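Local structure of hypothetical methylmalonyl-CoA decarboxylase alpha subunit (Sulfolobus tokodaii, 1X0U) at residues Y252-Y263 / F319-V327. The protein is a putative carboxyl transferase subunit of the ClpP/crotonase superfamily, with two mixed beta-sheets, packed in an assembly of six chains. Residues are numbered along the deposited sequence; the frame is centred on the assembly and turned at random.
Sequences YLPSNNMEEPPY and FARIAGNVV
A beta-hairpin of the second mixed sheet, strands 315-322 and 325-332 joined by a type I' turn from Ile322 to Asn325, receives the loop after helix 239-252 and illustrates how one arginine can tie a linker to a strand. Arg321, extended from CG to NE, places NH1 2.6 Å from Pro262 O, in that carbonyl's plane, with the oxygen close to the guanidinium plane. NH1 also reaches Gly324 O within the hairpin, 35° above the carbonyl plane, while NH2 adds a weak bond to Pro262 O; such sharing probably restricts rotation of the guanidinium. Tyr252 CD1 lies over a face of this group. One face of the Tyr252 ring in turn takes Phe319 CB, a CH-pi contact 3.9 Å from the centroid, whereas the two rings, planes 21° apart, scarcely overlap. Phe319 also packs on helix 343-358. With CG1 anti to the backbone N (chi1 -176°), Val326 sets both methyls beside Tyr252 O, CG1 at 3.5 Å and CG2 at 3.6 Å. Its CB, directed toward the loop, lies 3.6 Å from Pro261 CB. A water bridges Pro261 O and Val326 N. At the turn, Asn325 ND2 meets the Tyr263 ring edge in plane, 3.4 Å from CD2.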
# COMPACT_ATOMS: atom_id res chain seq x y z
N TYR A 252 29.38 -10.85 -5.89
CA TYR A 252 28.29 -11.33 -6.74
C TYR A 252 26.90 -10.94 -6.21
O TYR A 252 25.90 -11.05 -6.93
CB TYR A 252 28.33 -12.86 -6.88
CG TYR A 252 29.42 -13.40 -7.78
CD1 TYR A 252 29.36 -13.23 -9.17
CD2 TYR A 252 30.51 -14.09 -7.25
CE1 TYR A 252 30.35 -13.74 -9.99
CE2 TYR A 252 31.50 -14.61 -8.07
CZ TYR A 252 31.42 -14.42 -9.43
OH TYR A 252 32.42 -14.92 -10.23
N LEU A 253 26.85 -10.49 -4.97
CA LEU A 253 25.56 -10.16 -4.35
C LEU A 253 25.25 -8.67 -4.18
O LEU A 253 26.16 -7.84 -4.10
CB LEU A 253 25.47 -10.86 -2.99
CG LEU A 253 26.03 -12.29 -2.95
CD1 LEU A 253 25.95 -12.85 -1.54
CD2 LEU A 253 25.26 -13.16 -3.92
N PRO A 254 23.95 -8.32 -4.15
CA PRO A 254 23.54 -6.93 -3.96
C PRO A 254 23.74 -6.70 -2.47
O PRO A 254 23.96 -7.67 -1.74
CB PRO A 254 22.06 -6.96 -4.33
CG PRO A 254 21.65 -8.31 -3.82
CD PRO A 254 22.77 -9.18 -4.35
N SER A 255 23.64 -5.46 -2.01
CA SER A 255 23.83 -5.18 -0.59
C SER A 255 22.60 -5.61 0.19
O SER A 255 22.67 -5.88 1.39
CB SER A 255 24.08 -3.68 -0.37
OG SER A 255 25.30 -3.27 -0.96
N ASN A 256 21.47 -5.65 -0.50
CA ASN A 256 20.20 -6.02 0.13
C ASN A 256 19.22 -6.38 -0.98
O ASN A 256 19.51 -6.18 -2.16
CB ASN A 256 19.68 -4.85 0.96
CG ASN A 256 19.58 -3.58 0.15
OD1 ASN A 256 18.72 -3.45 -0.72
ND2 ASN A 256 20.46 -2.63 0.43
N ASN A 257 18.05 -6.87 -0.59
CA ASN A 257 17.04 -7.30 -1.56
C ASN A 257 16.35 -6.18 -2.34
O ASN A 257 15.39 -6.43 -3.06
CB ASN A 257 15.99 -8.17 -0.87
CG ASN A 257 15.09 -7.37 0.05
OD1 ASN A 257 15.38 -6.23 0.40
ND2 ASN A 257 14.00 -7.98 0.45
N MET A 258 16.83 -4.95 -2.19
CA MET A 258 16.25 -3.82 -2.89
C MET A 258 17.22 -3.34 -3.95
O MET A 258 17.03 -2.29 -4.55
CB MET A 258 15.95 -2.67 -1.91
CG MET A 258 14.82 -2.97 -0.91
SD MET A 258 13.20 -3.20 -1.70
CE MET A 258 12.97 -4.97 -1.58
N GLU A 259 18.28 -4.11 -4.17
CA GLU A 259 19.29 -3.76 -5.15
C GLU A 259 19.61 -4.91 -6.10
O GLU A 259 19.54 -6.08 -5.73
CB GLU A 259 20.57 -3.28 -4.45
CG GLU A 259 20.43 -1.91 -3.78
CD GLU A 259 21.75 -1.39 -3.23
OE1 GLU A 259 22.27 -1.98 -2.27
OE2 GLU A 259 22.26 -0.38 -3.75
N GLU A 260 19.94 -4.58 -7.34
CA GLU A 260 20.26 -5.61 -8.31
C GLU A 260 21.73 -5.98 -8.16
O GLU A 260 22.55 -5.14 -7.80
CB GLU A 260 19.97 -5.10 -9.72
CG GLU A 260 20.80 -3.90 -10.15
CD GLU A 260 20.08 -3.05 -11.18
OE1 GLU A 260 20.72 -2.13 -11.75
OE2 GLU A 260 18.87 -3.30 -11.43
N PRO A 261 22.07 -7.26 -8.39
CA PRO A 261 23.47 -7.65 -8.26
C PRO A 261 24.33 -6.67 -9.06
O PRO A 261 23.96 -6.27 -10.17
CB PRO A 261 23.49 -9.07 -8.81
CG PRO A 261 22.21 -9.18 -9.63
CD PRO A 261 21.24 -8.39 -8.83
N PRO A 262 25.48 -6.27 -8.51
CA PRO A 262 26.37 -5.32 -9.18
C PRO A 262 26.97 -5.77 -10.51
O PRO A 262 27.41 -6.91 -10.67
CB PRO A 262 27.43 -5.03 -8.12
CG PRO A 262 27.53 -6.34 -7.40
CD PRO A 262 26.08 -6.77 -7.26
N TYR A 263 26.96 -4.84 -11.47
CA TYR A 263 27.53 -5.07 -12.79
C TYR A 263 29.02 -4.91 -12.56
O TYR A 263 29.42 -4.14 -11.69
CB TYR A 263 27.01 -4.01 -13.76
CG TYR A 263 27.72 -4.02 -15.09
CD1 TYR A 263 28.88 -3.28 -15.29
CD2 TYR A 263 27.26 -4.83 -16.14
CE1 TYR A 263 29.58 -3.34 -16.49
CE2 TYR A 263 27.96 -4.89 -17.35
CZ TYR A 263 29.12 -4.15 -17.52
OH TYR A 263 29.82 -4.22 -18.70
N PHE A 319 27.59 -19.10 -9.09
CA PHE A 319 27.48 -17.76 -9.62
C PHE A 319 28.49 -17.53 -10.74
O PHE A 319 29.54 -18.17 -10.80
CB PHE A 319 27.72 -16.72 -8.52
CG PHE A 319 26.74 -16.80 -7.38
CD1 PHE A 319 27.16 -17.15 -6.10
CD2 PHE A 319 25.40 -16.49 -7.57
CE1 PHE A 319 26.26 -17.21 -5.03
CE2 PHE A 319 24.49 -16.55 -6.52
CZ PHE A 319 24.93 -16.90 -5.24
N ALA A 320 28.16 -16.58 -11.61
CA ALA A 320 29.02 -16.23 -12.72
C ALA A 320 28.47 -14.95 -13.30
O ALA A 320 27.43 -14.46 -12.87
CB ALA A 320 29.00 -17.33 -13.78
N ARG A 321 29.16 -14.41 -14.28
CA ARG A 321 28.67 -13.22 -14.93
C ARG A 321 28.52 -13.52 -16.40
O ARG A 321 29.29 -14.28 -16.97
CB ARG A 321 29.64 -12.05 -14.74
CG ARG A 321 29.51 -11.39 -13.38
CD ARG A 321 30.67 -10.47 -13.09
NE ARG A 321 30.66 -10.05 -11.69
CZ ARG A 321 29.73 -9.26 -11.17
NH1 ARG A 321 28.76 -8.79 -11.93
NH2 ARG A 321 29.78 -8.94 -9.87
N ILE A 322 27.49 -12.93 -17.00
CA ILE A 322 27.25 -13.09 -18.43
C ILE A 322 27.13 -11.68 -18.99
O ILE A 322 26.12 -11.00 -18.79
CB ILE A 322 25.98 -13.89 -18.72
CG1 ILE A 322 26.24 -15.36 -18.39
CG2 ILE A 322 25.59 -13.71 -20.18
CD1 ILE A 322 25.09 -16.28 -18.70
N ALA A 323 28.19 -11.25 -19.68
CA ALA A 323 28.24 -9.91 -20.24
C ALA A 323 28.20 -8.91 -19.09
O ALA A 323 27.49 -7.91 -19.14
CB ALA A 323 27.05 -9.67 -21.19
N GLY A 324 28.94 -9.21 -18.03
CA GLY A 324 29.00 -8.31 -16.89
C GLY A 324 27.94 -8.46 -15.81
O GLY A 324 28.16 -8.00 -14.69
N ASN A 325 26.81 -9.09 -16.12
CA ASN A 325 25.74 -9.27 -15.14
C ASN A 325 25.74 -10.63 -14.45
O ASN A 325 25.99 -11.66 -15.07
CB ASN A 325 24.37 -9.04 -15.78
CG ASN A 325 24.10 -7.58 -16.06
OD1 ASN A 325 23.40 -7.25 -17.02
ND2 ASN A 325 24.63 -6.70 -15.22
N VAL A 326 25.43 -10.60 -13.16
CA VAL A 326 25.40 -11.79 -12.34
C VAL A 326 24.26 -12.74 -12.68
O VAL A 326 23.13 -12.32 -12.95
CB VAL A 326 25.27 -11.41 -10.84
CG1 VAL A 326 25.33 -12.66 -9.97
CG2 VAL A 326 26.37 -10.41 -10.46
N VAL A 327 24.57 -14.03 -12.68
CA VAL A 327 23.57 -15.04 -12.94
C VAL A 327 23.88 -16.19 -12.00
O VAL A 327 25.00 -16.33 -11.55
CB VAL A 327 23.60 -15.57 -14.41
CG1 VAL A 327 23.42 -14.42 -15.40
CG2 VAL A 327 24.91 -16.30 -14.68
O HOH W 1 24.53 -7.93 -12.23